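Peroxisomal membrane protein LPX1 (Saccharomyces cerevisiae, PDB 2Y6U) hydrolyses acyl esters in yeast peroxisomes, showing acyl esterase, lipase and phospholipase A activity. Local coordinates at residues 55-60 / 66-71; 195-200 / 261-266; 150-155 / 274-279. All blocks are in the same frame, centred on the assembly; numbering follows the deposited sequence. Where two conformers were deposited one is given.

Contact 1: residues 55-60 / 66-71; sequences LVFLHG and VVWEYY
Phe57 and Trp68 make a buried aromatic contact between the end of the sheet strand 51-58 and the helically wound loop 66-71 that follows. Phe57 CB sits almost on the normal of the five-membered ring of Trp68, 3.5 Å from its centroid, a CH-pi contact, while Phe57 CD2 reaches Trp68 CE3 at 3.4 Å over the same face. Placing CG anti to the carbonyl carbon (chi1 -76°) brings the phenyl ring obliquely over the six-membered ring, planes at 42°. Val67 CG2 lies over the rim of the opposite face. In the alpha/beta hydrolase fold, the loop after this strand commonly helps form the oxyanion hole, and here it begins with His59-Gly60. At the indole edge a water accepts from His59 N and, weakly at 3.2 Å, from Trp68 NE1, and donates to Phe57 O at 2.8 Å; two N-H groups that cannot bond each other thus share one acceptor. The His59 ring is fixed by ND1 bonding to Gly60 O (2.8 Å) and by NE2 accepting from Gln94 N. Tyr71 CD2 meets Phe57 CE2 at 4.1 Å, and the Tyr71 hydroxyl is hydrogen-bonded to Asn326 O.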
ATOM      1  N   LEU A  55     -16.527   8.141  -7.862  1.00 23.13           N
ATOM      2  CA  LEU A  55     -17.052   7.511  -6.686  1.00 24.37           C
ATOM      3  C   LEU A  55     -16.754   6.066  -6.638  1.00 25.47           C
ATOM      4  O   LEU A  55     -16.939   5.370  -7.627  1.00 26.64           O
ATOM      5  CB  LEU A  55     -18.574   7.709  -6.639  1.00 27.04           C
ATOM      6  CG  LEU A  55     -19.154   9.012  -6.182  1.00 32.46           C
ATOM      7  CD1 LEU A  55     -18.572  10.239  -6.645  1.00 34.31           C
ATOM      8  CD2 LEU A  55     -20.753   9.039  -6.451  1.00 33.23           C
ATOM      9  N   VAL A  56     -16.338   5.579  -5.469  1.00 23.14           N
ATOM     10  CA  VAL A  56     -15.987   4.191  -5.323  1.00 22.96           C
ATOM     11  C   VAL A  56     -16.792   3.626  -4.137  1.00 22.82           C
ATOM     12  O   VAL A  56     -16.737   4.174  -3.093  1.00 21.62           O
ATOM     13  CB  VAL A  56     -14.498   3.993  -5.052  1.00 22.54           C
ATOM     14  CG1 VAL A  56     -14.188   2.491  -4.840  1.00 23.07           C
ATOM     15  CG2 VAL A  56     -13.647   4.616  -6.243  1.00 19.87           C
ATOM     16  N   PHE A  57     -17.615   2.617  -4.379  1.00 21.52           N
ATOM     17  CA  PHE A  57     -18.526   2.128  -3.324  1.00 23.18           C
ATOM     18  C   PHE A  57     -18.102   0.710  -2.912  1.00 21.98           C
ATOM     19  O   PHE A  57     -17.887  -0.144  -3.769  1.00 22.39           O
ATOM     20  CB  PHE A  57     -19.956   1.977  -3.839  1.00 24.32           C
ATOM     21  CG  PHE A  57     -20.708   3.265  -3.989  1.00 25.82           C
ATOM     22  CD1 PHE A  57     -20.612   4.010  -5.170  1.00 23.37           C
ATOM     23  CD2 PHE A  57     -21.510   3.738  -2.960  1.00 24.85           C
ATOM     24  CE1 PHE A  57     -21.329   5.196  -5.306  1.00 29.70           C
ATOM     25  CE2 PHE A  57     -22.240   4.908  -3.106  1.00 24.94           C
ATOM     26  CZ  PHE A  57     -22.126   5.641  -4.287  1.00 27.36           C
ATOM     27  N   LEU A  58     -18.017   0.513  -1.599  1.00 21.47           N
ATOM     28  CA  LEU A  58     -17.488  -0.695  -0.955  1.00 20.94           C
ATOM     29  C   LEU A  58     -18.563  -1.318  -0.087  1.00 22.30           C
ATOM     30  O   LEU A  58     -19.001  -0.720   0.949  1.00 23.83           O
ATOM     31  CB  LEU A  58     -16.216  -0.353  -0.155  1.00 21.09           C
ATOM     32  CG  LEU A  58     -15.087   0.369  -0.878  1.00 22.03           C
ATOM     33  CD1 LEU A  58     -13.908   0.540   0.155  1.00 18.34           C
ATOM     34  CD2 LEU A  58     -14.737  -0.372  -2.190  1.00 20.71           C
ATOM     35  N   HIS A  59     -19.060  -2.471  -0.505  1.00 22.10           N
ATOM     36  CA  HIS A  59     -20.125  -3.138   0.200  1.00 23.31           C
ATOM     37  C   HIS A  59     -19.742  -3.692   1.599  1.00 22.29           C
ATOM     38  O   HIS A  59     -18.569  -3.870   1.932  1.00 23.87           O
ATOM     39  CB  HIS A  59     -20.652  -4.352  -0.632  1.00 23.66           C
ATOM     40  CG  HIS A  59     -19.590  -5.420  -0.830  1.00 24.38           C
ATOM     41  ND1 HIS A  59     -19.225  -6.302   0.179  1.00 22.67           N
ATOM     42  CD2 HIS A  59     -18.819  -5.724  -1.902  1.00 26.45           C
ATOM     43  CE1 HIS A  59     -18.256  -7.091  -0.286  1.00 27.08           C
ATOM     44  NE2 HIS A  59     -17.981  -6.748  -1.534  1.00 24.00           N
ATOM     45  N   GLY A  60     -20.773  -3.997   2.364  1.00 24.17           N
ATOM     46  CA  GLY A  60     -20.645  -4.539   3.674  1.00 25.04           C
ATOM     47  C   GLY A  60     -20.394  -6.053   3.620  1.00 26.05           C
ATOM     48  O   GLY A  60     -20.535  -6.720   2.569  1.00 26.73           O
ATOM     49  N   VAL A  66     -23.951  -5.212  -5.750  1.00 28.32           N
ATOM     50  CA  VAL A  66     -25.282  -4.990  -6.267  1.00 29.41           C
ATOM     51  C   VAL A  66     -26.125  -4.044  -5.387  1.00 29.51           C
ATOM     52  O   VAL A  66     -27.072  -3.385  -5.882  1.00 30.70           O
ATOM     53  CB  VAL A  66     -26.071  -6.312  -6.500  1.00 32.79           C
ATOM     54  CG1 VAL A  66     -26.769  -6.890  -5.199  1.00 32.99           C
ATOM     55  CG2 VAL A  66     -27.084  -6.078  -7.632  1.00 32.23           C
ATOM     56  N   VAL A  67     -25.772  -3.954  -4.105  1.00 28.51           N
ATOM     57  CA  VAL A  67     -26.546  -3.146  -3.157  1.00 29.30           C
ATOM     58  C   VAL A  67     -26.461  -1.652  -3.464  1.00 28.74           C
ATOM     59  O   VAL A  67     -27.298  -0.866  -2.993  1.00 30.91           O
ATOM     60  CB  VAL A  67     -26.131  -3.372  -1.681  1.00 30.40           C
ATOM     61  CG1 VAL A  67     -26.325  -4.894  -1.317  1.00 33.30           C
ATOM     62  CG2 VAL A  67     -24.711  -2.844  -1.367  1.00 27.31           C
ATOM     63  N   TRP A  68     -25.503  -1.277  -4.316  1.00 28.12           N
ATOM     64  CA  TRP A  68     -25.370   0.098  -4.722  1.00 28.82           C
ATOM     65  C   TRP A  68     -26.013   0.427  -6.052  1.00 28.83           C
ATOM     66  O   TRP A  68     -26.128   1.620  -6.433  1.00 28.89           O
ATOM     67  CB  TRP A  68     -23.908   0.491  -4.755  1.00 26.35           C
ATOM     68  CG  TRP A  68     -23.122   0.148  -3.565  1.00 27.87           C
ATOM     69  CD1 TRP A  68     -22.163  -0.810  -3.480  1.00 24.49           C
ATOM     70  CD2 TRP A  68     -23.192   0.767  -2.256  1.00 24.41           C
ATOM     71  NE1 TRP A  68     -21.596  -0.803  -2.238  1.00 23.13           N
ATOM     72  CE2 TRP A  68     -22.183   0.152  -1.463  1.00 27.35           C
ATOM     73  CE3 TRP A  68     -23.964   1.749  -1.701  1.00 27.66           C
ATOM     74  CZ2 TRP A  68     -21.983   0.475  -0.171  1.00 24.62           C
ATOM     75  CZ3 TRP A  68     -23.703   2.127  -0.363  1.00 27.50           C
ATOM     76  CH2 TRP A  68     -22.736   1.482   0.361  1.00 24.78           C
ATOM     77  N   GLU A  69     -26.523  -0.570  -6.783  1.00 30.47           N
ATOM     78  CA  GLU A  69     -27.146  -0.218  -8.046  1.00 31.09           C
ATOM     79  C   GLU A  69     -28.312   0.739  -7.976  1.00 31.45           C
ATOM     80  O   GLU A  69     -28.434   1.635  -8.832  1.00 31.29           O
ATOM     81  CB  GLU A  69     -27.485  -1.473  -8.902  1.00 32.74           C
ATOM     82  CG  GLU A  69     -26.214  -2.228  -9.219  1.00 31.71           C
ATOM     83  CD  GLU A  69     -26.508  -3.551 -10.088  1.00 37.14           C
ATOM     84  OE1 GLU A  69     -27.667  -3.858 -10.392  1.00 39.76           O
ATOM     85  OE2 GLU A  69     -25.562  -4.281 -10.331  1.00 42.45           O
ATOM     86  N   TYR A  70     -29.179   0.587  -6.979  1.00 30.29           N
ATOM     87  CA  TYR A  70     -30.260   1.487  -6.752  1.00 31.44           C
ATOM     88  C   TYR A  70     -29.759   2.961  -6.634  1.00 31.27           C
ATOM     89  O   TYR A  70     -30.486   3.894  -6.903  1.00 32.56           O
ATOM     90  CB  TYR A  70     -30.985   1.033  -5.457  1.00 31.36           C
ATOM     91  CG  TYR A  70     -32.091   1.922  -5.061  1.00 32.15           C
ATOM     92  CD1 TYR A  70     -31.881   3.011  -4.225  1.00 33.19           C
ATOM     93  CD2 TYR A  70     -33.382   1.677  -5.515  1.00 32.43           C
ATOM     94  CE1 TYR A  70     -32.918   3.842  -3.848  1.00 32.25           C
ATOM     95  CE2 TYR A  70     -34.501   2.492  -5.117  1.00 40.45           C
ATOM     96  CZ  TYR A  70     -34.259   3.587  -4.281  1.00 37.76           C
ATOM     97  OH  TYR A  70     -35.313   4.379  -3.998  1.00 41.48           O
ATOM     98  N   TYR A  71     -28.542   3.139  -6.129  1.00 30.54           N
ATOM     99  CA  TYR A  71     -28.016   4.483  -5.929  1.00 30.66           C
ATOM    100  C   TYR A  71     -27.666   5.218  -7.219  1.00 31.73           C
ATOM    101  O   TYR A  71     -27.735   6.478  -7.288  1.00 30.58           O
ATOM    102  CB  TYR A  71     -26.731   4.426  -5.105  1.00 29.36           C
ATOM    103  CG  TYR A  71     -26.934   4.122  -3.612  1.00 29.11           C
ATOM    104  CD1 TYR A  71     -27.643   2.988  -3.175  1.00 33.00           C
ATOM    105  CD2 TYR A  71     -26.344   4.947  -2.629  1.00 30.53           C
ATOM    106  CE1 TYR A  71     -27.826   2.699  -1.770  1.00 32.43           C
ATOM    107  CE2 TYR A  71     -26.476   4.643  -1.283  1.00 29.56           C
ATOM    108  CZ  TYR A  71     -27.228   3.549  -0.851  1.00 30.20           C
ATOM    109  OH  TYR A  71     -27.359   3.285   0.515  1.00 30.62           O
TER
HETATM  110  O   HOH W   1     -19.190  -2.587  -3.472  1.00 23.32           O

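Contact 2: residues 195-200 / 261-266; sequences NLYNSL and QNLLCY
Tyr197, the first residue of 195-200 to touch 261-266, sends its phenol end across Leu263 at about a right angle. Its CG stands anti to the backbone N (chi1 -180°), which carries the ring out beside the helix until Tyr197 OH lies 3.6 Å from Leu263 CD1, with Tyr197 CE1 at 3.7 Å from the same methyl. Nearly a turn further on, Leu200 faces the partner helix directly, and its CA is 7.1 Å from that of Leu263. The two ends of this leucine do different work. Leu200 CB rests against Leu263 CD2 at 3.6 Å, whereas Leu200 CD1 stands over one face of the Tyr266 ring, 3.8 Å from its centroid and 27° off the normal, a CH-pi contact displaced toward the CG side of the ring. Leu263 is thus divided between two partners, one methyl for the phenol and the other for the leucine stem. Ile192, in the short strand leading into helix 194-202, also touches both Leu200 and Tyr266. These helices belong to the region between sheet strands 164-168 and 286-292, where alpha/beta hydrolases commonly carry a cap, and Phe371 of the second subunit packs on Leu263. Apart from the Tyr197 hydroxyl oxygen, side-chain carbon meets side-chain carbon, so the contact depends on shape and apolar burial, the methyl over Tyr266 adding at most a weakly directional contribution.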
ATOM      1  N   ASN A 195     -22.500 -17.750  20.517  1.00 68.01           N
ATOM      2  CA  ASN A 195     -23.870 -17.235  20.280  0.70 67.72           C
ATOM      3  C   ASN A 195     -23.936 -16.375  18.993  1.00 63.03           C
ATOM      4  O   ASN A 195     -24.874 -16.495  18.209  1.00 61.79           O
ATOM      5  CB  ASN A 195     -24.395 -16.408  21.473  0.70 69.17           C
ATOM      6  CG  ASN A 195     -24.719 -17.249  22.696  0.70 74.34           C
ATOM      7  OD1 ASN A 195     -24.864 -18.476  22.632  0.70 80.26           O
ATOM      8  ND2 ASN A 195     -24.867 -16.574  23.833  0.70 78.56           N
ATOM      9  N   LEU A 196     -22.956 -15.516  18.773  1.00 60.01           N
ATOM     10  CA  LEU A 196     -22.928 -14.715  17.540  1.00 55.76           C
ATOM     11  C   LEU A 196     -22.788 -15.613  16.298  1.00 54.02           C
ATOM     12  O   LEU A 196     -23.461 -15.380  15.304  1.00 52.83           O
ATOM     13  CB  LEU A 196     -21.815 -13.628  17.537  1.00 54.89           C
ATOM     14  CG  LEU A 196     -21.716 -12.742  16.275  1.00 50.22           C
ATOM     15  CD1 LEU A 196     -23.054 -11.965  16.029  1.00 53.85           C
ATOM     16  CD2 LEU A 196     -20.468 -11.774  16.183  1.00 47.68           C
ATOM     17  N   TYR A 197     -21.881 -16.587  16.334  1.00 53.62           N
ATOM     18  CA  TYR A 197     -21.665 -17.523  15.206  1.00 52.39           C
ATOM     19  C   TYR A 197     -22.961 -18.242  14.799  1.00 53.53           C
ATOM     20  O   TYR A 197     -23.341 -18.268  13.629  1.00 50.81           O
ATOM     21  CB  TYR A 197     -20.637 -18.588  15.593  1.00 53.26           C
ATOM     22  CG  TYR A 197     -20.357 -19.588  14.482  1.00 52.90           C
ATOM     23  CD1 TYR A 197     -19.398 -19.301  13.490  1.00 50.57           C
ATOM     24  CD2 TYR A 197     -21.051 -20.806  14.404  1.00 56.15           C
ATOM     25  CE1 TYR A 197     -19.114 -20.211  12.473  1.00 49.32           C
ATOM     26  CE2 TYR A 197     -20.784 -21.718  13.379  1.00 57.74           C
ATOM     27  CZ  TYR A 197     -19.801 -21.383  12.391  1.00 51.77           C
ATOM     28  OH  TYR A 197     -19.524 -22.272  11.361  1.00 53.11           O
ATOM     29  N   ASN A 198     -23.616 -18.823  15.807  1.00 55.87           N
ATOM     30  CA  ASN A 198     -24.826 -19.629  15.627  1.00 58.72           C
ATOM     31  C   ASN A 198     -25.933 -18.809  14.979  1.00 57.27           C
ATOM     32  O   ASN A 198     -26.628 -19.276  14.068  1.00 59.22           O
ATOM     33  CB  ASN A 198     -25.305 -20.228  16.958  1.00 61.52           C
ATOM     34  CG  ASN A 198     -24.458 -21.417  17.423  1.00 64.87           C
ATOM     35  OD1 ASN A 198     -23.727 -22.027  16.632  1.00 63.87           O
ATOM     36  ND2 ASN A 198     -24.603 -21.786  18.711  1.00 67.33           N
ATOM     37  N   SER A 199     -26.062 -17.570  15.420  1.00 55.87           N
ATOM     38  CA  SER A 199     -27.145 -16.726  14.972  1.00 54.93           C
ATOM     39  C   SER A 199     -26.857 -16.182  13.589  1.00 51.27           C
ATOM     40  O   SER A 199     -27.772 -16.026  12.787  1.00 50.48           O
ATOM     41  CB  SER A 199     -27.405 -15.617  15.989  1.00 56.03           C
ATOM     42  OG  SER A 199     -27.734 -14.401  15.351  1.00 58.51           O
ATOM     43  N   LEU A 200     -25.589 -15.880  13.299  1.00 47.37           N
ATOM     44  CA  LEU A 200     -25.178 -15.556  11.961  1.00 44.86           C
ATOM     45  C   LEU A 200     -25.366 -16.769  11.028  1.00 44.78           C
ATOM     46  O   LEU A 200     -25.789 -16.622   9.905  1.00 43.78           O
ATOM     47  CB  LEU A 200     -23.701 -15.142  11.933  1.00 42.67           C
ATOM     48  CG  LEU A 200     -23.249 -13.788  12.477  1.00 43.74           C
ATOM     49  CD1 LEU A 200     -21.699 -13.800  12.409  1.00 40.43           C
ATOM     50  CD2 LEU A 200     -23.764 -12.571  11.695  1.00 43.82           C
ATOM     51  N   GLN A 261     -17.716 -18.264   3.802  1.00 32.43           N
ATOM     52  CA  GLN A 261     -16.999 -16.963   3.560  1.00 31.44           C
ATOM     53  C   GLN A 261     -17.683 -15.807   4.284  1.00 30.44           C
ATOM     54  O   GLN A 261     -17.008 -14.941   4.849  1.00 30.05           O
ATOM     55  CB  GLN A 261     -16.829 -16.702   2.068  1.00 28.21           C
ATOM     56  CG  GLN A 261     -15.863 -17.686   1.420  1.00 30.11           C
ATOM     57  CD  GLN A 261     -14.462 -17.559   1.958  1.00 29.66           C
ATOM     58  OE1 GLN A 261     -14.086 -16.512   2.410  1.00 31.19           O
ATOM     59  NE2 GLN A 261     -13.691 -18.621   1.892  1.00 30.14           N
ATOM     60  N   ASN A 262     -19.002 -15.914   4.390  1.00 31.15           N
ATOM     61  CA  ASN A 262     -19.813 -14.912   5.047  1.00 30.91           C
ATOM     62  C   ASN A 262     -19.386 -14.935   6.542  1.00 32.16           C
ATOM     63  O   ASN A 262     -18.961 -13.902   7.103  1.00 30.53           O
ATOM     64  CB  ASN A 262     -21.309 -15.241   4.827  1.00 32.63           C
ATOM     65  CG  ASN A 262     -22.207 -14.064   4.977  1.00 32.93           C
ATOM     66  OD1 ASN A 262     -21.910 -13.156   5.745  1.00 32.22           O
ATOM     67  ND2 ASN A 262     -23.395 -14.097   4.265  1.00 32.41           N
ATOM     68  N   LEU A 263     -19.403 -16.123   7.134  1.00 33.87           N
ATOM     69  CA  LEU A 263     -19.051 -16.327   8.531  1.00 34.16           C
ATOM     70  C   LEU A 263     -17.617 -15.877   8.826  1.00 34.74           C
ATOM     71  O   LEU A 263     -17.374 -15.253   9.856  1.00 34.28           O
ATOM     72  CB  LEU A 263     -19.243 -17.768   8.945  1.00 35.20           C
ATOM     73  CG  LEU A 263     -20.733 -18.176   9.056  1.00 37.19           C
ATOM     74  CD1 LEU A 263     -20.865 -19.684   9.284  1.00 35.53           C
ATOM     75  CD2 LEU A 263     -21.476 -17.407  10.195  1.00 37.60           C
ATOM     76  N   LEU A 264     -16.675 -16.214   7.932  1.00 34.25           N
ATOM     77  CA  LEU A 264     -15.295 -15.787   8.074  1.00 34.25           C
ATOM     78  C   LEU A 264     -15.077 -14.275   8.114  1.00 32.42           C
ATOM     79  O   LEU A 264     -14.012 -13.815   8.578  1.00 32.15           O
ATOM     80  CB  LEU A 264     -14.446 -16.374   6.917  1.00 34.38           C
ATOM     81  CG  LEU A 264     -14.193 -17.855   6.920  1.00 37.03           C
ATOM     82  CD1 LEU A 264     -13.620 -18.412   5.615  1.00 37.89           C
ATOM     83  CD2 LEU A 264     -13.324 -18.254   8.144  1.00 38.26           C
ATOM     84  N   CYS A 265     -16.042 -13.492   7.632  1.00 32.85           N
ATOM     85  CA  CYS A 265     -15.964 -12.064   7.736  1.00 32.40           C
ATOM     86  C   CYS A 265     -16.049 -11.595   9.172  1.00 33.89           C
ATOM     87  O   CYS A 265     -15.723 -10.468   9.403  1.00 35.20           O
ATOM     88  CB  CYS A 265     -17.101 -11.396   6.983  1.00 34.01           C
ATOM     89  SG  CYS A 265     -16.889 -11.601   5.191  1.00 34.69           S
ATOM     90  N   TYR A 266     -16.531 -12.439  10.087  1.00 33.01           N
ATOM     91  CA  TYR A 266     -16.797 -12.098  11.459  1.00 34.02           C
ATOM     92  C   TYR A 266     -15.768 -12.697  12.426  1.00 34.22           C
ATOM     93  O   TYR A 266     -15.884 -12.496  13.610  1.00 37.25           O
ATOM     94  CB  TYR A 266     -18.247 -12.505  11.865  1.00 35.55           C
ATOM     95  CG  TYR A 266     -19.282 -11.832  11.009  1.00 39.43           C
ATOM     96  CD1 TYR A 266     -19.807 -10.547  11.357  1.00 43.71           C
ATOM     97  CD2 TYR A 266     -19.718 -12.415   9.834  1.00 37.25           C
ATOM     98  CE1 TYR A 266     -20.730  -9.894  10.529  1.00 44.13           C
ATOM     99  CE2 TYR A 266     -20.628 -11.752   8.977  1.00 38.79           C
ATOM    100  CZ  TYR A 266     -21.125 -10.496   9.333  1.00 44.79           C
ATOM    101  OH  TYR A 266     -22.034  -9.891   8.535  1.00 44.92           O
TER

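Contact 3: residues 150-155 / 274-279; sequences QALACD and PFLISN
The backbones of helices 146-157 and 273-279 come close at Ala153 and Leu276, whose CA atoms lie 6.3 Å apart, a short separation consistent with the small alanine side chain. Leu276 has its CG anti to the backbone N (chi1 -179°), and its forked end reaches the neighbouring helix. Leu276 CD1 settles against the main chain, 3.7 Å from Ala153 N, and lies 4.0 Å from both Ala153 CB and Leu152 CB; Leu276 CD2 meets Leu152 alone, 4.1 Å from Leu152 CD1. The two leucine side chains cross at about a right angle. Replacing Leu276 with alanine is likely to leave a gap beside the Ala153 backbone and deprive Leu152 of its apolar partner across the helices. On the second helix, Asn279 ND2 donates to Phe275 O at 2.8 Å and lies above the centre of the Phe275 ring, while Asn279 OD1 accepts from Asn279 of the second subunit. Helix 146-157 starts within the probable nucleophile elbow of the alpha/beta hydrolase fold. Around the contact, Leu152 continues onto Leu165 and Leu167 of strand 164-168, Ala153 leans on Ala118 of helix 114-125, and Phe275 touches Ile115 of that helix and meets Phe282 of the second subunit edge-to-face.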
ATOM      1  N   GLN A 150     -12.638  -0.504   5.270  1.00 20.82           N
ATOM      2  CA  GLN A 150     -11.744  -0.504   4.103  1.00 19.65           C
ATOM      3  C   GLN A 150     -11.512   0.848   3.484  1.00 19.07           C
ATOM      4  O   GLN A 150     -10.412   1.122   3.091  1.00 19.90           O
ATOM      5  CB  GLN A 150     -12.194  -1.532   3.081  1.00 21.09           C
ATOM      6  CG  GLN A 150     -12.087  -2.949   3.640  1.00 19.39           C
ATOM      7  CD  GLN A 150     -12.633  -3.978   2.687  1.00 22.37           C
ATOM      8  OE1 GLN A 150     -13.700  -3.780   2.101  1.00 23.59           O
ATOM      9  NE2 GLN A 150     -11.955  -5.096   2.571  1.00 20.46           N
ATOM     10  N   ALA A 151     -12.516   1.716   3.552  1.00 19.79           N
ATOM     11  CA  ALA A 151     -12.353   3.117   3.119  1.00 21.27           C
ATOM     12  C   ALA A 151     -11.246   3.802   3.914  1.00 21.22           C
ATOM     13  O   ALA A 151     -10.414   4.478   3.364  1.00 20.15           O
ATOM     14  CB  ALA A 151     -13.682   3.899   3.232  1.00 20.57           C
ATOM     15  N   LEU A 152     -11.334   3.704   5.242  1.00 20.12           N
ATOM     16  CA  LEU A 152     -10.285   4.206   6.122  1.00 21.41           C
ATOM     17  C   LEU A 152      -8.901   3.610   5.840  1.00 20.06           C
ATOM     18  O   LEU A 152      -7.909   4.335   5.709  1.00 20.08           O
ATOM     19  CB  LEU A 152     -10.664   3.956   7.599  1.00 18.91           C
ATOM     20  CG  LEU A 152     -11.821   4.736   8.149  1.00 23.46           C
ATOM     21  CD1 LEU A 152     -12.370   4.127   9.503  1.00 21.07           C
ATOM     22  CD2 LEU A 152     -11.388   6.238   8.332  1.00 22.27           C
ATOM     23  N   ALA A 153      -8.857   2.288   5.650  1.00 19.43           N
ATOM     24  CA  ALA A 153      -7.595   1.633   5.386  1.00 21.02           C
ATOM     25  C   ALA A 153      -6.999   2.040   4.051  1.00 20.52           C
ATOM     26  O   ALA A 153      -5.793   2.176   3.947  1.00 20.32           O
ATOM     27  CB  ALA A 153      -7.732   0.075   5.472  1.00 19.39           C
ATOM     28  N   CYS A 154      -7.862   2.274   3.059  1.00 19.82           N
ATOM     29  CA  CYS A 154      -7.396   2.833   1.796  1.00 21.23           C
ATOM     30  C   CYS A 154      -6.644   4.106   1.990  1.00 19.49           C
ATOM     31  O   CYS A 154      -5.544   4.275   1.421  1.00 19.44           O
ATOM     32  CB  CYS A 154      -8.562   3.136   0.831  1.00 20.85           C
ATOM     33  SG  CYS A 154      -9.206   1.571   0.056  1.00 23.85           S
ATOM     34  N   ASP A 155      -7.184   5.001   2.758  1.00 19.45           N
ATOM     35  CA  ASP A 155      -6.492   6.298   2.969  1.00 20.58           C
ATOM     36  C   ASP A 155      -5.208   6.126   3.722  1.00 22.99           C
ATOM     37  O   ASP A 155      -4.187   6.799   3.409  1.00 22.14           O
ATOM     38  CB  ASP A 155      -7.401   7.308   3.649  1.00 22.80           C
ATOM     39  CG  ASP A 155      -6.801   8.732   3.626  1.00 23.56           C
ATOM     40  OD1 ASP A 155      -6.809   9.296   2.503  1.00 26.02           O
ATOM     41  OD2 ASP A 155      -6.229   9.176   4.659  1.00 26.09           O
ATOM     42  N   PRO A 274      -6.231  -3.901  14.843  1.00 23.69           N
ATOM     43  CA  PRO A 274      -5.348  -3.011  15.618  1.00 25.59           C
ATOM     44  C   PRO A 274      -4.544  -2.065  14.730  1.00 24.80           C
ATOM     45  O   PRO A 274      -4.359  -0.909  15.069  1.00 23.28           O
ATOM     46  CB  PRO A 274      -4.444  -3.982  16.346  1.00 26.46           C
ATOM     47  CG  PRO A 274      -5.471  -5.132  16.729  1.00 30.70           C
ATOM     48  CD  PRO A 274      -6.083  -5.281  15.373  1.00 27.92           C
ATOM     49  N   PHE A 275      -4.130  -2.578  13.594  1.00 22.32           N
ATOM     50  CA  PHE A 275      -3.359  -1.772  12.623  1.00 23.45           C
ATOM     51  C   PHE A 275      -4.161  -0.560  12.135  1.00 22.17           C
ATOM     52  O   PHE A 275      -3.702   0.567  12.148  1.00 23.83           O
ATOM     53  CB  PHE A 275      -2.948  -2.630  11.443  1.00 23.18           C
ATOM     54  CG  PHE A 275      -2.197  -1.810  10.369  1.00 23.00           C
ATOM     55  CD1 PHE A 275      -0.865  -1.546  10.512  1.00 26.98           C
ATOM     56  CD2 PHE A 275      -2.871  -1.222   9.367  1.00 24.28           C
ATOM     57  CE1 PHE A 275      -0.185  -0.777   9.535  1.00 27.25           C
ATOM     58  CE2 PHE A 275      -2.195  -0.487   8.391  1.00 26.62           C
ATOM     59  CZ  PHE A 275      -0.870  -0.278   8.488  1.00 24.41           C
ATOM     60  N   LEU A 276      -5.436  -0.774  11.820  1.00 20.64           N
ATOM     61  CA  LEU A 276      -6.341   0.287  11.387  1.00 21.57           C
ATOM     62  C   LEU A 276      -6.609   1.273  12.513  1.00 21.50           C
ATOM     63  O   LEU A 276      -6.407   2.488  12.339  1.00 22.96           O
ATOM     64  CB  LEU A 276      -7.627  -0.246  10.729  1.00 23.35           C
ATOM     65  CG  LEU A 276      -8.390   1.056  10.347  1.00 29.44           C
ATOM     66  CD1 LEU A 276      -7.654   1.775   9.116  1.00 23.75           C
ATOM     67  CD2 LEU A 276      -9.808   1.091  10.355  1.00 31.18           C
ATOM     68  N   ILE A 277      -6.916   0.764  13.717  1.00 21.83           N
ATOM     69  CA  ILE A 277      -7.193   1.533  14.849  1.00 22.19           C
ATOM     70  C   ILE A 277      -6.042   2.445  15.158  1.00 24.60           C
ATOM     71  O   ILE A 277      -6.258   3.643  15.493  1.00 25.35           O
ATOM     72  CB  ILE A 277      -7.578   0.669  16.066  1.00 22.61           C
ATOM     73  CG1 ILE A 277      -8.929  -0.075  15.762  1.00 25.05           C
ATOM     74  CG2 ILE A 277      -7.586   1.429  17.410  1.00 25.97           C
ATOM     75  CD1 ILE A 277      -9.197  -1.244  16.734  1.00 27.61           C
ATOM     76  N   SER A 278      -4.835   1.904  15.098  1.00 21.45           N
ATOM     77  CA  SER A 278      -3.644   2.690  15.420  1.00 23.41           C
ATOM     78  C   SER A 278      -3.359   3.888  14.399  1.00 21.57           C
ATOM     79  O   SER A 278      -2.538   4.800  14.701  1.00 23.55           O
ATOM     80  CB  SER A 278      -2.448   1.771  15.411  1.00 24.48           C
ATOM     81  OG  SER A 278      -1.294   2.470  15.875  1.00 25.18           O
ATOM     82  N   ASN A 279      -3.947   3.797  13.235  1.00 20.36           N
ATOM     83  CA  ASN A 279      -3.711   4.669  12.115  1.00 20.46           C
ATOM     84  C   ASN A 279      -4.811   5.613  11.720  1.00 20.97           C
ATOM     85  O   ASN A 279      -4.633   6.491  10.821  1.00 23.52           O
ATOM     86  CB  ASN A 279      -3.200   3.864  10.899  1.00 18.99           C
ATOM     87  CG  ASN A 279      -1.805   3.458  11.123  1.00 20.55           C
ATOM     88  OD1 ASN A 279      -0.950   4.342  11.352  1.00 23.09           O
ATOM     89  ND2 ASN A 279      -1.522   2.148  11.245  1.00 19.92           N
TER

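How the contacts relate
Of the three contacts, 1 and 3 meet directly: Leu58 CD1, on the side of the strand turned from contact 1, packs 3.9 Å from Ala151 N in helix 146-157, although the two centres are about 20 Å apart. The same Leu58 side chain also touches the probable nucleophile elbow at Gly143, Ser145 and Gly147. Contact 2 stands apart, its centre about 22 Å from each of the others and its nearest atoms about 6 Å from contact 1; Tyr266 lies near the elbow without touching it. In the chain, contact 2 is nested inside the loop closed by contact 3, and both abut the second subunit.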